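Side-chain contacts in uncharacterized NTF2-like protein (Burkholderia xenovorans LB400, PDB 3FGY), which is of unknown function but belongs to the SnoaL-like branch of the NTF2-like fold, whose curved sheet and helices usually enclose a pocket for small molecules: residues G90-K93 and T98-D101; Q9-F14 and P73-Q78; I34-P39 and A52-L57. All coordinates share one frame; numbering follows the deposited sequence. Where two conformers were deposited one is given.

Contact 1 of 3, residues G90-K93 and T98-D101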
loop_
_atom_site.group_PDB
_atom_site.type_symbol
_atom_site.label_atom_id
_atom_site.label_comp_id
_atom_site.label_asym_id
_atom_site.label_seq_id
_atom_site.Cartn_x
_atom_site.Cartn_y
_atom_site.Cartn_z
ATOM N N GLY A 90 9.302 14.585 1.794
ATOM C CA GLY A 90 8.553 15.798 1.964
ATOM C C GLY A 90 8.875 16.612 3.191
ATOM O O GLY A 90 9.655 16.204 4.049
ATOM N N ARG A 91 8.244 17.774 3.258
ATOM C CA ARG A 91 8.333 18.652 4.394
ATOM C C ARG A 91 6.986 19.305 4.642
ATOM O O ARG A 91 6.315 19.757 3.714
ATOM C CB ARG A 91 9.413 19.684 4.180
ATOM C CG ARG A 91 9.667 20.557 5.403
ATOM C CD ARG A 91 11.003 21.282 5.249
ATOM N NE ARG A 91 10.950 22.271 4.167
ATOM C CZ ARG A 91 11.989 23.005 3.734
ATOM N NH1 ARG A 91 13.205 22.909 4.275
ATOM N NH2 ARG A 91 11.803 23.868 2.743
ATOM N N VAL A 92 6.578 19.291 5.898
ATOM C CA VAL A 92 5.318 19.883 6.317
ATOM C C VAL A 92 5.547 21.354 6.588
ATOM O O VAL A 92 6.407 21.725 7.390
ATOM C CB VAL A 92 4.724 19.166 7.558
ATOM C CG1 VAL A 92 3.446 19.870 8.011
ATOM C CG2 VAL A 92 4.442 17.704 7.253
ATOM N N LYS A 93 4.816 22.215 5.896
ATOM C CA LYS A 93 5.102 23.645 5.963
ATOM C C LYS A 93 4.898 24.243 7.363
ATOM O O LYS A 93 5.704 25.072 7.798
ATOM C CB LYS A 93 4.305 24.403 4.888
ATOM C CG LYS A 93 4.676 24.082 3.443
ATOM C CD LYS A 93 3.988 25.087 2.490
ATOM C CE LYS A 93 4.219 24.815 0.992
ATOM N NZ LYS A 93 5.446 25.509 0.380
ATOM N N THR A 98 10.241 17.000 8.447
ATOM C CA THR A 98 10.478 16.271 7.206
ATOM C C THR A 98 9.979 14.803 7.324
ATOM O O THR A 98 9.816 14.282 8.428
ATOM C CB THR A 98 11.964 16.347 6.798
ATOM O OG1 THR A 98 12.780 15.652 7.767
ATOM C CG2 THR A 98 12.445 17.811 6.662
ATOM N N PHE A 99 9.747 14.137 6.196
ATOM C CA PHE A 99 9.394 12.738 6.203
ATOM C C PHE A 99 9.769 12.090 4.892
ATOM O O PHE A 99 10.041 12.766 3.898
ATOM C CB PHE A 99 7.890 12.554 6.448
ATOM C CG PHE A 99 7.029 13.167 5.385
ATOM C CD1 PHE A 99 6.651 12.431 4.272
ATOM C CD2 PHE A 99 6.628 14.476 5.494
ATOM C CE1 PHE A 99 5.872 12.995 3.279
ATOM C CE2 PHE A 99 5.824 15.046 4.525
ATOM C CZ PHE A 99 5.464 14.315 3.407
ATOM N N GLU A 100 9.780 10.757 4.939
ATOM C CA GLU A 100 9.867 9.964 3.725
ATOM C C GLU A 100 8.666 8.986 3.788
ATOM O O GLU A 100 8.131 8.694 4.875
ATOM C CB GLU A 100 11.291 9.366 3.555
ATOM C CG GLU A 100 12.368 10.490 3.696
ATOM C CD GLU A 100 13.804 10.248 3.153
ATOM O OE1 GLU A 100 14.290 9.113 3.080
ATOM O OE2 GLU A 100 14.469 11.257 2.832
ATOM N N ASP A 101 8.172 8.554 2.640
ATOM C CA ASP A 101 6.921 7.772 2.598
ATOM C C ASP A 101 7.055 6.805 1.441
ATOM O O ASP A 101 7.241 7.246 0.315
ATOM C CB ASP A 101 5.695 8.693 2.369
ATOM C CG ASP A 101 4.335 7.983 2.596
ATOM O OD1 ASP A 101 4.296 6.993 3.332
ATOM O OD2 ASP A 101 3.307 8.424 2.016
#
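One face of the F99 ring lies over the backbone of G90, while the methyl CG2 of V92 and the amide nitrogen of R91 approach the same ring obliquely. The two segments are paired strands of the antiparallel hairpin formed by strands 81-92 and 98-110, near its turn. G90 CA sits 3.9 Å from the centroid of the F99 ring, 20° off the ring normal, which meets the geometry of a CH-pi contact. The first torsion of F99 explains this position: at 62° it sets CG between the backbone N and the carbonyl carbon, folding the ring back across the neighbouring strand. G90, lacking a side chain, lets the ring settle on its main chain. V92 adds an apolar touch, CG2 to F99 CE2 at 4.1 Å, the two side chains crossing at about a right angle.

The backbone evidence for pairing is a reciprocal couple of hydrogen bonds, G90 N to F99 O at 2.9 Å and F99 N to G90 O at 3.0 Å, so G90 and F99 form a hydrogen-bonded antiparallel pair. R91 and T98 are the adjacent non-hydrogen-bonded pair, on the face away from the F99 ring. Beyond the hairpin, F99 packs on L126 and A129 of helix 123-129, and R91 carries its guanidinium to a salt bridge with E66 on strand 65-78. Across the pair R91 meets T98 with the aliphatic part of its chain, CD lying 4.0 Å from T98 CG2.

Contact 2 of 3, residues Q9-F14 and P73-Q78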
loop_
_atom_site.group_PDB
_atom_site.type_symbol
_atom_site.label_atom_id
_atom_site.label_comp_id
_atom_site.label_asym_id
_atom_site.label_seq_id
_atom_site.Cartn_x
_atom_site.Cartn_y
_atom_site.Cartn_z
ATOM N N GLN A 9 -2.291 4.548 -19.182
ATOM C CA GLN A 9 -2.111 5.872 -19.759
ATOM C C GLN A 9 -3.044 6.905 -19.112
ATOM O O GLN A 9 -2.628 8.027 -18.861
ATOM C CB GLN A 9 -2.318 5.857 -21.265
ATOM C CG GLN A 9 -1.950 7.170 -21.932
ATOM C CD GLN A 9 -0.503 7.549 -21.670
ATOM O OE1 GLN A 9 0.419 6.852 -22.106
ATOM N NE2 GLN A 9 -0.292 8.638 -20.930
ATOM N N ILE A 10 -4.284 6.513 -18.828
ATOM C CA ILE A 10 -5.237 7.386 -18.099
ATOM C C ILE A 10 -4.722 7.768 -16.723
ATOM O O ILE A 10 -4.808 8.923 -16.310
ATOM C CB ILE A 10 -6.609 6.710 -17.931
ATOM C CG1 ILE A 10 -7.315 6.614 -19.284
ATOM C CG2 ILE A 10 -7.481 7.478 -16.952
ATOM C CD1 ILE A 10 -8.427 5.593 -19.313
ATOM N N VAL A 11 -4.181 6.789 -16.001
ATOM C CA VAL A 11 -3.628 7.066 -14.693
ATOM C C VAL A 11 -2.414 7.992 -14.829
ATOM O O VAL A 11 -2.286 8.960 -14.084
ATOM C CB VAL A 11 -3.303 5.771 -13.932
ATOM C CG1 VAL A 11 -2.529 6.080 -12.668
ATOM C CG2 VAL A 11 -4.598 5.019 -13.613
ATOM N N LYS A 12 -1.541 7.719 -15.797
ATOM C CA LYS A 12 -0.435 8.635 -16.110
ATOM C C LYS A 12 -0.937 10.053 -16.495
ATOM O O LYS A 12 -0.351 11.047 -16.062
ATOM C CB LYS A 12 0.466 8.033 -17.205
ATOM C CG LYS A 12 1.257 6.814 -16.725
ATOM C CD LYS A 12 2.144 6.216 -17.814
ATOM C CE LYS A 12 2.997 5.070 -17.267
ATOM N NZ LYS A 12 3.689 4.284 -18.348
ATOM N N ASP A 13 -2.018 10.138 -17.270
ATOM C CA ASP A 13 -2.665 11.428 -17.617
ATOM C C ASP A 13 -3.241 12.135 -16.379
ATOM O O ASP A 13 -3.338 13.367 -16.346
ATOM C CB ASP A 13 -3.815 11.233 -18.615
ATOM C CG ASP A 13 -3.346 10.835 -20.006
ATOM O OD1 ASP A 13 -2.139 10.985 -20.306
ATOM O OD2 ASP A 13 -4.203 10.365 -20.789
ATOM N N PHE A 14 -3.635 11.339 -15.380
ATOM C CA PHE A 14 -4.264 11.835 -14.149
ATOM C C PHE A 14 -3.253 12.657 -13.356
ATOM O O PHE A 14 -3.504 13.831 -13.044
ATOM C CB PHE A 14 -4.799 10.644 -13.338
ATOM C CG PHE A 14 -5.460 11.018 -12.040
ATOM C CD1 PHE A 14 -6.725 11.581 -12.018
ATOM C CD2 PHE A 14 -4.821 10.765 -10.837
ATOM C CE1 PHE A 14 -7.324 11.910 -10.803
ATOM C CE2 PHE A 14 -5.424 11.086 -9.629
ATOM C CZ PHE A 14 -6.665 11.657 -9.620
ATOM N N PRO A 73 7.397 6.362 -10.480
ATOM C CA PRO A 73 6.687 5.239 -9.864
ATOM C C PRO A 73 6.606 4.040 -10.787
ATOM O O PRO A 73 6.910 4.135 -12.000
ATOM C CB PRO A 73 5.288 5.795 -9.615
ATOM C CG PRO A 73 5.107 6.836 -10.640
ATOM C CD PRO A 73 6.475 7.417 -10.932
ATOM N N GLU A 74 6.178 2.930 -10.185
ATOM C CA GLU A 74 5.902 1.675 -10.855
ATOM C C GLU A 74 4.417 1.519 -11.004
ATOM O O GLU A 74 3.637 1.866 -10.092
ATOM C CB GLU A 74 6.451 0.513 -10.007
ATOM C CG GLU A 74 6.073 -0.857 -10.491
ATOM C CD GLU A 74 6.373 -1.951 -9.452
ATOM O OE1 GLU A 74 6.579 -1.616 -8.273
ATOM O OE2 GLU A 74 6.356 -3.140 -9.849
ATOM N N PHE A 75 3.999 1.034 -12.169
ATOM C CA PHE A 75 2.586 0.760 -12.432
ATOM C C PHE A 75 2.402 -0.748 -12.549
ATOM O O PHE A 75 3.090 -1.397 -13.359
ATOM C CB PHE A 75 2.115 1.468 -13.709
ATOM C CG PHE A 75 2.180 2.942 -13.615
ATOM C CD1 PHE A 75 3.383 3.605 -13.833
ATOM C CD2 PHE A 75 1.076 3.681 -13.239
ATOM C CE1 PHE A 75 3.471 4.964 -13.711
ATOM C CE2 PHE A 75 1.170 5.045 -13.118
ATOM C CZ PHE A 75 2.358 5.686 -13.348
ATOM N N VAL A 76 1.484 -1.287 -11.757
ATOM C CA VAL A 76 1.103 -2.682 -11.830
ATOM C C VAL A 76 -0.394 -2.717 -12.109
ATOM O O VAL A 76 -1.178 -2.269 -11.266
ATOM C CB VAL A 76 1.417 -3.431 -10.538
ATOM C CG1 VAL A 76 1.056 -4.926 -10.700
ATOM C CG2 VAL A 76 2.897 -3.248 -10.166
ATOM N N ALA A 77 -0.765 -3.250 -13.278
ATOM C CA ALA A 77 -2.112 -3.136 -13.821
ATOM C C ALA A 77 -2.680 -4.523 -14.166
ATOM O O ALA A 77 -2.014 -5.345 -14.798
ATOM C CB ALA A 77 -2.114 -2.223 -15.094
ATOM N N GLN A 78 -3.924 -4.754 -13.768
ATOM C CA GLN A 78 -4.648 -5.963 -14.118
ATOM C C GLN A 78 -6.136 -5.630 -14.053
ATOM O O GLN A 78 -6.595 -4.942 -13.123
ATOM C CB GLN A 78 -4.273 -7.113 -13.170
ATOM C CG GLN A 78 -4.795 -8.457 -13.632
ATOM C CD GLN A 78 -4.303 -9.614 -12.780
ATOM O OE1 GLN A 78 -4.037 -9.465 -11.597
ATOM N NE2 GLN A 78 -4.225 -10.803 -13.394
#
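Aliphatic-aromatic contact dominates the meeting of K12 and F75. The lysine lays its methylene chain over one face of the ring: CE stands 3.9 Å from the centroid of F75, 25° off the ring normal, and qualifies as a CH-pi contact displaced toward the rim, where CE1 is the nearest ring atom at 3.6 Å. Nearer the backbone, K12 CG meets F75 CZ at 3.7 Å. Two separated carbons of one side chain thus rest on the ring, a result of the chain running extended beyond CG, with chi2 to chi4 all near 180°.

Purely apolar packing comes from V11, which meets the same ring at its edge, in plane. Its CG1 branch lies 3.9 Å from F75 CE2. F75 is consequently touched on a face by one helical residue and at its rim by the preceding one. V11 also packs on V82 of strand 81-92 and on I107 and V109 of strand 98-110, which ties the helix to the inner strands.

No hydrogen bond crosses between helix and strand. Within the helix, Q9 NE2 donates to D13 OD1 at 3.1 Å, one turn on, arriving from above the carboxylate plane.

On the strand's side, E74 forms a salt bridge with R81 of the second subunit, and A77 and Q78 exchange hydrogen bonds with Q78 and A77 of that subunit. The arrangement is that of the NTF2-like alpha+beta fold, in which the N-terminal helix lies against the curved sheet, here reaching a strand that also takes part in the dimer interface.

Contact 3 of 3, residues I34-P39 and A52-L57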
loop_
_atom_site.group_PDB
_atom_site.type_symbol
_atom_site.label_atom_id
_atom_site.label_comp_id
_atom_site.label_asym_id
_atom_site.label_seq_id
_atom_site.Cartn_x
_atom_site.Cartn_y
_atom_site.Cartn_z
ATOM N N ILE A 34 -15.867 10.440 -8.469
ATOM C CA ILE A 34 -14.530 9.985 -8.028
ATOM C C ILE A 34 -14.439 10.012 -6.498
ATOM O O ILE A 34 -14.904 10.933 -5.863
ATOM C CB ILE A 34 -13.397 10.835 -8.674
ATOM C CG1 ILE A 34 -12.025 10.285 -8.286
ATOM C CG2 ILE A 34 -13.519 12.298 -8.278
ATOM C CD1 ILE A 34 -10.887 10.754 -9.193
ATOM N N GLU A 35 -13.872 8.959 -5.924
ATOM C CA GLU A 35 -13.669 8.811 -4.495
ATOM C C GLU A 35 -12.171 8.652 -4.258
ATOM O O GLU A 35 -11.572 7.798 -4.897
ATOM C CB GLU A 35 -14.367 7.524 -4.076
ATOM C CG GLU A 35 -14.224 7.143 -2.647
ATOM C CD GLU A 35 -14.854 5.801 -2.391
ATOM O OE1 GLU A 35 -14.194 4.764 -2.648
ATOM O OE2 GLU A 35 -16.012 5.788 -1.948
ATOM N N TRP A 36 -11.583 9.459 -3.373
ATOM C CA TRP A 36 -10.159 9.361 -3.051
ATOM C C TRP A 36 -10.022 9.268 -1.544
ATOM O O TRP A 36 -10.299 10.227 -0.796
ATOM C CB TRP A 36 -9.428 10.578 -3.620
ATOM C CG TRP A 36 -7.931 10.649 -3.527
ATOM C CD1 TRP A 36 -7.095 10.004 -2.637
ATOM C CD2 TRP A 36 -7.088 11.466 -4.339
ATOM N NE1 TRP A 36 -5.775 10.369 -2.876
ATOM C CE2 TRP A 36 -5.747 11.269 -3.897
ATOM C CE3 TRP A 36 -7.329 12.347 -5.394
ATOM C CZ2 TRP A 36 -4.683 11.916 -4.481
ATOM C CZ3 TRP A 36 -6.279 12.964 -5.976
ATOM C CH2 TRP A 36 -4.972 12.771 -5.517
ATOM N N ILE A 37 -9.566 8.098 -1.110
ATOM C CA ILE A 37 -9.478 7.757 0.305
ATOM C C ILE A 37 -8.042 7.878 0.792
ATOM O O ILE A 37 -7.127 7.266 0.219
ATOM C CB ILE A 37 -10.003 6.317 0.559
ATOM C CG1 ILE A 37 -11.461 6.138 0.068
ATOM C CG2 ILE A 37 -9.840 5.936 2.022
ATOM C CD1 ILE A 37 -11.972 4.704 0.169
ATOM N N ILE A 38 -7.844 8.645 1.857
ATOM C CA ILE A 38 -6.547 8.894 2.439
ATOM C C ILE A 38 -6.629 8.504 3.915
ATOM O O ILE A 38 -7.422 9.061 4.662
ATOM C CB ILE A 38 -6.143 10.373 2.263
ATOM C CG1 ILE A 38 -6.127 10.739 0.765
ATOM C CG2 ILE A 38 -4.773 10.612 2.934
ATOM C CD1 ILE A 38 -5.599 12.159 0.515
ATOM N N PRO A 39 -5.819 7.508 4.331
ATOM C CA PRO A 39 -5.904 7.058 5.713
ATOM C C PRO A 39 -5.106 7.930 6.682
ATOM O O PRO A 39 -4.374 8.853 6.260
ATOM C CB PRO A 39 -5.282 5.660 5.652
ATOM C CG PRO A 39 -4.208 5.777 4.658
ATOM C CD PRO A 39 -4.769 6.762 3.599
ATOM N N ALA A 52 -15.291 18.898 -6.922
ATOM C CA ALA A 52 -14.995 20.014 -6.035
ATOM C C ALA A 52 -14.054 19.580 -4.910
ATOM O O ALA A 52 -13.087 20.283 -4.610
ATOM C CB ALA A 52 -16.273 20.615 -5.471
ATOM N N ALA A 53 -14.337 18.428 -4.298
ATOM C CA ALA A 53 -13.515 17.892 -3.229
ATOM C C ALA A 53 -12.115 17.592 -3.737
ATOM O O ALA A 53 -11.141 17.806 -3.016
ATOM C CB ALA A 53 -14.143 16.654 -2.611
ATOM N N LEU A 54 -12.012 17.083 -4.966
ATOM C CA LEU A 54 -10.718 16.780 -5.607
ATOM C C LEU A 54 -9.889 18.051 -5.698
ATOM O O LEU A 54 -8.718 18.083 -5.344
ATOM C CB LEU A 54 -10.933 16.192 -7.013
ATOM C CG LEU A 54 -9.713 15.885 -7.901
ATOM C CD1 LEU A 54 -8.795 14.888 -7.235
ATOM C CD2 LEU A 54 -10.173 15.368 -9.263
ATOM N N ALA A 55 -10.531 19.114 -6.182
ATOM C CA ALA A 55 -9.883 20.412 -6.341
ATOM C C ALA A 55 -9.407 20.950 -4.988
ATOM O O ALA A 55 -8.291 21.447 -4.844
ATOM C CB ALA A 55 -10.852 21.398 -6.980
ATOM N N ALA A 56 -10.281 20.865 -3.994
ATOM C CA ALA A 56 -9.996 21.329 -2.645
ATOM C C ALA A 56 -8.821 20.571 -2.026
ATOM O O ALA A 56 -7.990 21.140 -1.312
ATOM C CB ALA A 56 -11.235 21.149 -1.767
ATOM N N LEU A 57 -8.777 19.263 -2.273
ATOM C CA LEU A 57 -7.698 18.394 -1.764
ATOM C C LEU A 57 -6.363 18.812 -2.354
ATOM O O LEU A 57 -5.399 19.009 -1.612
ATOM C CB LEU A 57 -7.992 16.941 -2.133
ATOM C CG LEU A 57 -6.842 15.934 -1.966
ATOM C CD1 LEU A 57 -6.346 15.902 -0.485
ATOM C CD2 LEU A 57 -7.266 14.547 -2.468
#
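L57 meets W36 through a CH-pi contact. The CD2 methyl of L57 stands over the indole, 3.7 Å from the centroid of its six-membered ring and 15° off the normal, close to the ring centre. Its nearest indole atom is CD2 of W36, at 3.6 Å. With CG anti to the backbone N (chi1 167°), the branched end of the leucine extends toward the strand, meeting the indole at about a right angle.

Apolar packing completes the join. The other branch of L57 serves I38: the two side chains reach each other tip to tip, CD1 to CD1 at 3.9 Å. L54, one turn earlier on the helix, brings its CD1 to the edge of the indole, 3.4 Å from W36 CZ3, but this contact is doubtful because L54 was modelled in two conformers.

No hydrogen bond links the strand to the helix. The polar end of the indole turns to a third element, with W36 NE1 hydrogen-bonded to E119 on strand 113-120, and M18 of helix 5-20 also touches W36.

The axes of the short segments 34-38 and 52-57 approach to 9.3 Å, and their N-to-C directions differ by 38°. A di(hydroxyethyl)ether molecule, probably from crystallisation, lies about 4 Å from the W36 side chain. That is consistent with a position beside the pocket enclosed by helices and curved sheet in the NTF2-like fold.

Contact 3 is fully buried, all four of its touching residues being enclosed, whereas contacts 1 and 2 are partly exposed. The chemistry follows the elements joined: contact 1 pairs two adjacent strands through backbone hydrogen bonds, whereas contacts 2 and 3 set a helix against a strand by side chains alone, with a lysine chain on the aromatic face in one and a leucine methyl in the other. All three reach the same sheet. Contacts 2 and 3 meet directly, F14 CZ lying 3.9 Å from W36 CZ3. Contact 1 stays apart, its nearest atoms about 10 Å from contact 2 and about 8 Å from contact 3.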